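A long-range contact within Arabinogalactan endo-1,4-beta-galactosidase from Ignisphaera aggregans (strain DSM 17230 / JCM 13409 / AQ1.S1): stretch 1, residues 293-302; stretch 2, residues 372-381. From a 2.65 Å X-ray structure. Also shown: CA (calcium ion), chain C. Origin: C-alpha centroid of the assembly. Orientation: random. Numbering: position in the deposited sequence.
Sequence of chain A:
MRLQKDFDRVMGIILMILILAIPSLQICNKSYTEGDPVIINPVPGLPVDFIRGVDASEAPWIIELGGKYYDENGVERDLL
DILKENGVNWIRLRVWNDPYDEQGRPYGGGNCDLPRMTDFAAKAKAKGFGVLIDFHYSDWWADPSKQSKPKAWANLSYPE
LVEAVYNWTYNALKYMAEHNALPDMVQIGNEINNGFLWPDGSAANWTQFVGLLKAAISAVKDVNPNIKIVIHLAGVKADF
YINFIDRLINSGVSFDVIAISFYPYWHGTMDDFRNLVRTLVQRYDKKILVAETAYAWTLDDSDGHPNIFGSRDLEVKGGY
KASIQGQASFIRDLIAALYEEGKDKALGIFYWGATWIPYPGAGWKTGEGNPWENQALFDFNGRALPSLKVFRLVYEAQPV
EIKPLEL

Stretch 1, residues 293-302: TAYAWTLDDS
Stretch 2 (372-381) WENQALFDFN

Two irregular segments meet here; no two touching residues are closer than 71 positions in sequence. They bury 694 Å² between them. End to end both run in roughly the same sense, but the register is not steady. Ala-296 CA lies 4.3 Å from Gln-375 CA, Thr-298 CA steps back to lie 5.4 Å from Asn-374 CA, and Ser-302 CA lies 6.6 Å from Phe-380 CA.

Trp-297 covers the most surface. Its phi/psi is -89/-8, with chi1 p (59°) and chi2 -85°. Its backbone N donates to Asn-374 O at 2.9 Å. Its indole NE1 donates to Glu-373 O at 3.1 Å, so the carbonyl sits at the ring edge. The backbone and ring of one residue thus anchor to two successive carbonyls.

Asn-374 (phi/psi -84/5, chi1 p, chi2 -36°) returns a bond: its ND2 donates to Thr-298 O at 3.0 Å. Its CB packs 3.6 Å from Thr-298 CG2.

The CA-to-CB bond of Phe-380 (chi1 m, chi2 -26°) points toward stretch 1. Ser-302 CB covers one face, 3.5 Å from the ring centroid, and Trp-297 CH2 lies over the opposite face. The two aromatic planes meet obliquely at 56°.

Calcium joins the stretches as well. The calcium ion CA is bound by Asp-301 OD1 at 2.4 Å, Glu-373 OE1 at 2.4 Å and Glu-373 OE2 at 2.3 Å, with four more ligand atoms from elsewhere in the structure. The cation offsets the carboxylates' like charges. Ser-302 N also donates to Glu-373 OE2 at 3.0 Å.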

# COMPACT_ATOMS: atom_id res chain seq x y z
N THR A 293 0.23 -2.91 -5.81
CA THR A 293 0.47 -3.60 -7.07
C THR A 293 1.95 -3.46 -7.41
O THR A 293 2.60 -2.51 -7.00
CB THR A 293 -0.39 -3.03 -8.21
OG1 THR A 293 -0.18 -3.80 -9.40
CG2 THR A 293 -0.06 -1.57 -8.49
N ALA A 294 2.48 -4.42 -8.16
CA ALA A 294 3.88 -4.38 -8.55
C ALA A 294 4.18 -5.39 -9.64
O ALA A 294 3.39 -6.30 -9.89
CB ALA A 294 4.77 -4.64 -7.35
N TYR A 295 5.32 -5.22 -10.30
CA TYR A 295 5.80 -6.19 -11.27
C TYR A 295 7.31 -6.15 -11.34
O TYR A 295 7.95 -5.23 -10.82
CB TYR A 295 5.20 -5.91 -12.65
CG TYR A 295 5.08 -7.16 -13.49
CD1 TYR A 295 4.06 -8.07 -13.25
CD2 TYR A 295 5.98 -7.44 -14.50
CE1 TYR A 295 3.94 -9.22 -14.00
CE2 TYR A 295 5.87 -8.59 -15.26
CZ TYR A 295 4.84 -9.48 -15.00
OH TYR A 295 4.72 -10.62 -15.75
N ALA A 296 7.89 -7.16 -11.99
CA ALA A 296 9.34 -7.30 -12.04
C ALA A 296 9.94 -6.57 -13.24
O ALA A 296 9.50 -6.75 -14.37
CB ALA A 296 9.71 -8.77 -12.10
N TRP A 297 10.93 -5.73 -12.97
CA TRP A 297 11.70 -5.08 -14.02
C TRP A 297 12.89 -5.95 -14.42
O TRP A 297 13.58 -5.67 -15.40
CB TRP A 297 12.18 -3.69 -13.57
CG TRP A 297 13.05 -3.70 -12.34
CD1 TRP A 297 12.63 -3.69 -11.04
CD2 TRP A 297 14.48 -3.72 -12.30
NE1 TRP A 297 13.72 -3.71 -10.20
CE2 TRP A 297 14.86 -3.72 -10.94
CE3 TRP A 297 15.48 -3.73 -13.28
CZ2 TRP A 297 16.20 -3.74 -10.54
CZ3 TRP A 297 16.80 -3.75 -12.88
CH2 TRP A 297 17.15 -3.76 -11.52
N THR A 298 13.12 -7.01 -13.65
CA THR A 298 14.17 -7.98 -13.94
C THR A 298 13.93 -9.26 -13.15
O THR A 298 13.05 -9.30 -12.29
CB THR A 298 15.57 -7.43 -13.60
OG1 THR A 298 16.56 -8.43 -13.88
CG2 THR A 298 15.65 -7.04 -12.13
N LEU A 299 14.71 -10.29 -13.43
CA LEU A 299 14.58 -11.57 -12.76
C LEU A 299 15.82 -11.86 -11.92
O LEU A 299 15.84 -12.81 -11.13
CB LEU A 299 14.35 -12.69 -13.79
CG LEU A 299 13.24 -13.74 -13.60
CD1 LEU A 299 12.05 -13.23 -12.81
CD2 LEU A 299 12.79 -14.22 -14.97
N ASP A 300 16.85 -11.04 -12.09
CA ASP A 300 18.09 -11.22 -11.36
C ASP A 300 17.94 -10.92 -9.86
O ASP A 300 16.93 -10.37 -9.42
CB ASP A 300 19.18 -10.32 -11.96
CG ASP A 300 19.80 -10.92 -13.22
OD1 ASP A 300 19.13 -11.75 -13.87
OD2 ASP A 300 20.94 -10.56 -13.55
N ASP A 301 18.96 -11.31 -9.10
CA ASP A 301 19.00 -11.07 -7.65
C ASP A 301 20.26 -10.28 -7.31
O ASP A 301 21.27 -10.37 -8.01
CB ASP A 301 18.96 -12.39 -6.88
CG ASP A 301 18.82 -12.18 -5.38
OD1 ASP A 301 17.69 -11.91 -4.93
OD2 ASP A 301 19.82 -12.32 -4.66
N SER A 302 20.20 -9.52 -6.22
CA SER A 302 21.27 -8.60 -5.84
C SER A 302 21.98 -8.99 -4.54
O SER A 302 23.21 -8.94 -4.46
CB SER A 302 20.70 -7.19 -5.69
OG SER A 302 21.73 -6.24 -5.45
N TRP A 372 12.30 -8.47 -2.91
CA TRP A 372 11.43 -7.61 -3.71
C TRP A 372 12.19 -6.62 -4.60
O TRP A 372 11.57 -5.88 -5.37
CB TRP A 372 10.49 -6.84 -2.78
CG TRP A 372 9.25 -6.32 -3.44
CD1 TRP A 372 9.05 -5.06 -3.93
CD2 TRP A 372 8.04 -7.04 -3.68
NE1 TRP A 372 7.79 -4.96 -4.45
CE2 TRP A 372 7.15 -6.16 -4.32
CE3 TRP A 372 7.63 -8.35 -3.42
CZ2 TRP A 372 5.86 -6.55 -4.69
CZ3 TRP A 372 6.35 -8.73 -3.79
CH2 TRP A 372 5.49 -7.83 -4.43
N GLU A 373 13.52 -6.61 -4.52
CA GLU A 373 14.30 -5.55 -5.16
C GLU A 373 14.16 -5.55 -6.68
O GLU A 373 14.38 -4.52 -7.32
CB GLU A 373 15.78 -5.65 -4.77
CG GLU A 373 16.60 -6.77 -5.44
CD GLU A 373 16.73 -8.03 -4.60
OE1 GLU A 373 16.03 -8.16 -3.56
OE2 GLU A 373 17.54 -8.89 -4.98
N ASN A 374 13.81 -6.70 -7.26
CA ASN A 374 13.60 -6.78 -8.70
C ASN A 374 12.20 -6.33 -9.08
O ASN A 374 11.81 -6.42 -10.25
CB ASN A 374 13.86 -8.21 -9.21
CG ASN A 374 12.86 -9.21 -8.67
OD1 ASN A 374 12.43 -9.12 -7.52
ND2 ASN A 374 12.50 -10.19 -9.50
N GLN A 375 11.44 -5.85 -8.10
CA GLN A 375 10.11 -5.30 -8.33
C GLN A 375 10.01 -3.84 -7.90
O GLN A 375 8.94 -3.24 -7.97
CB GLN A 375 9.05 -6.12 -7.59
CG GLN A 375 8.79 -7.49 -8.17
CD GLN A 375 7.53 -8.12 -7.60
OE1 GLN A 375 7.56 -9.23 -7.08
NE2 GLN A 375 6.41 -7.41 -7.71
N ALA A 376 11.12 -3.27 -7.45
CA ALA A 376 11.16 -1.86 -7.09
C ALA A 376 11.22 -1.01 -8.36
O ALA A 376 11.39 -1.54 -9.46
CB ALA A 376 12.35 -1.56 -6.19
N LEU A 377 11.07 0.30 -8.21
CA LEU A 377 11.17 1.22 -9.34
C LEU A 377 12.57 1.84 -9.41
O LEU A 377 12.82 2.74 -10.21
CB LEU A 377 10.10 2.31 -9.25
CG LEU A 377 8.66 1.81 -9.39
CD1 LEU A 377 7.66 2.93 -9.11
CD2 LEU A 377 8.41 1.23 -10.77
N PHE A 378 13.47 1.35 -8.56
CA PHE A 378 14.88 1.73 -8.57
C PHE A 378 15.72 0.47 -8.74
O PHE A 378 15.30 -0.61 -8.31
CB PHE A 378 15.26 2.46 -7.28
CG PHE A 378 14.54 3.75 -7.07
CD1 PHE A 378 13.25 3.76 -6.56
CD2 PHE A 378 15.15 4.96 -7.35
CE1 PHE A 378 12.57 4.95 -6.36
CE2 PHE A 378 14.48 6.16 -7.15
CZ PHE A 378 13.19 6.15 -6.65
N ASP A 379 16.89 0.59 -9.34
CA ASP A 379 17.76 -0.57 -9.50
C ASP A 379 18.56 -0.83 -8.22
O ASP A 379 18.37 -0.14 -7.22
CB ASP A 379 18.71 -0.40 -10.70
CG ASP A 379 19.63 0.80 -10.58
OD1 ASP A 379 20.02 1.18 -9.45
OD2 ASP A 379 19.99 1.37 -11.64
N PHE A 380 19.44 -1.82 -8.27
CA PHE A 380 20.18 -2.25 -7.09
C PHE A 380 21.12 -1.15 -6.60
O PHE A 380 21.43 -1.07 -5.41
CB PHE A 380 20.97 -3.53 -7.40
CG PHE A 380 20.13 -4.63 -7.98
CD1 PHE A 380 18.77 -4.69 -7.72
CD2 PHE A 380 20.69 -5.60 -8.80
CE1 PHE A 380 17.99 -5.70 -8.26
CE2 PHE A 380 19.92 -6.61 -9.33
CZ PHE A 380 18.56 -6.66 -9.07
N ASN A 381 21.57 -0.31 -7.52
CA ASN A 381 22.46 0.79 -7.17
C ASN A 381 21.68 2.02 -6.69
O ASN A 381 22.25 3.08 -6.47
CB ASN A 381 23.33 1.16 -8.37
CG ASN A 381 24.18 -0.00 -8.85
OD1 ASN A 381 24.69 -0.79 -8.04
ND2 ASN A 381 24.34 -0.13 -10.16
CA CA C . 16.93 -10.35 -3.29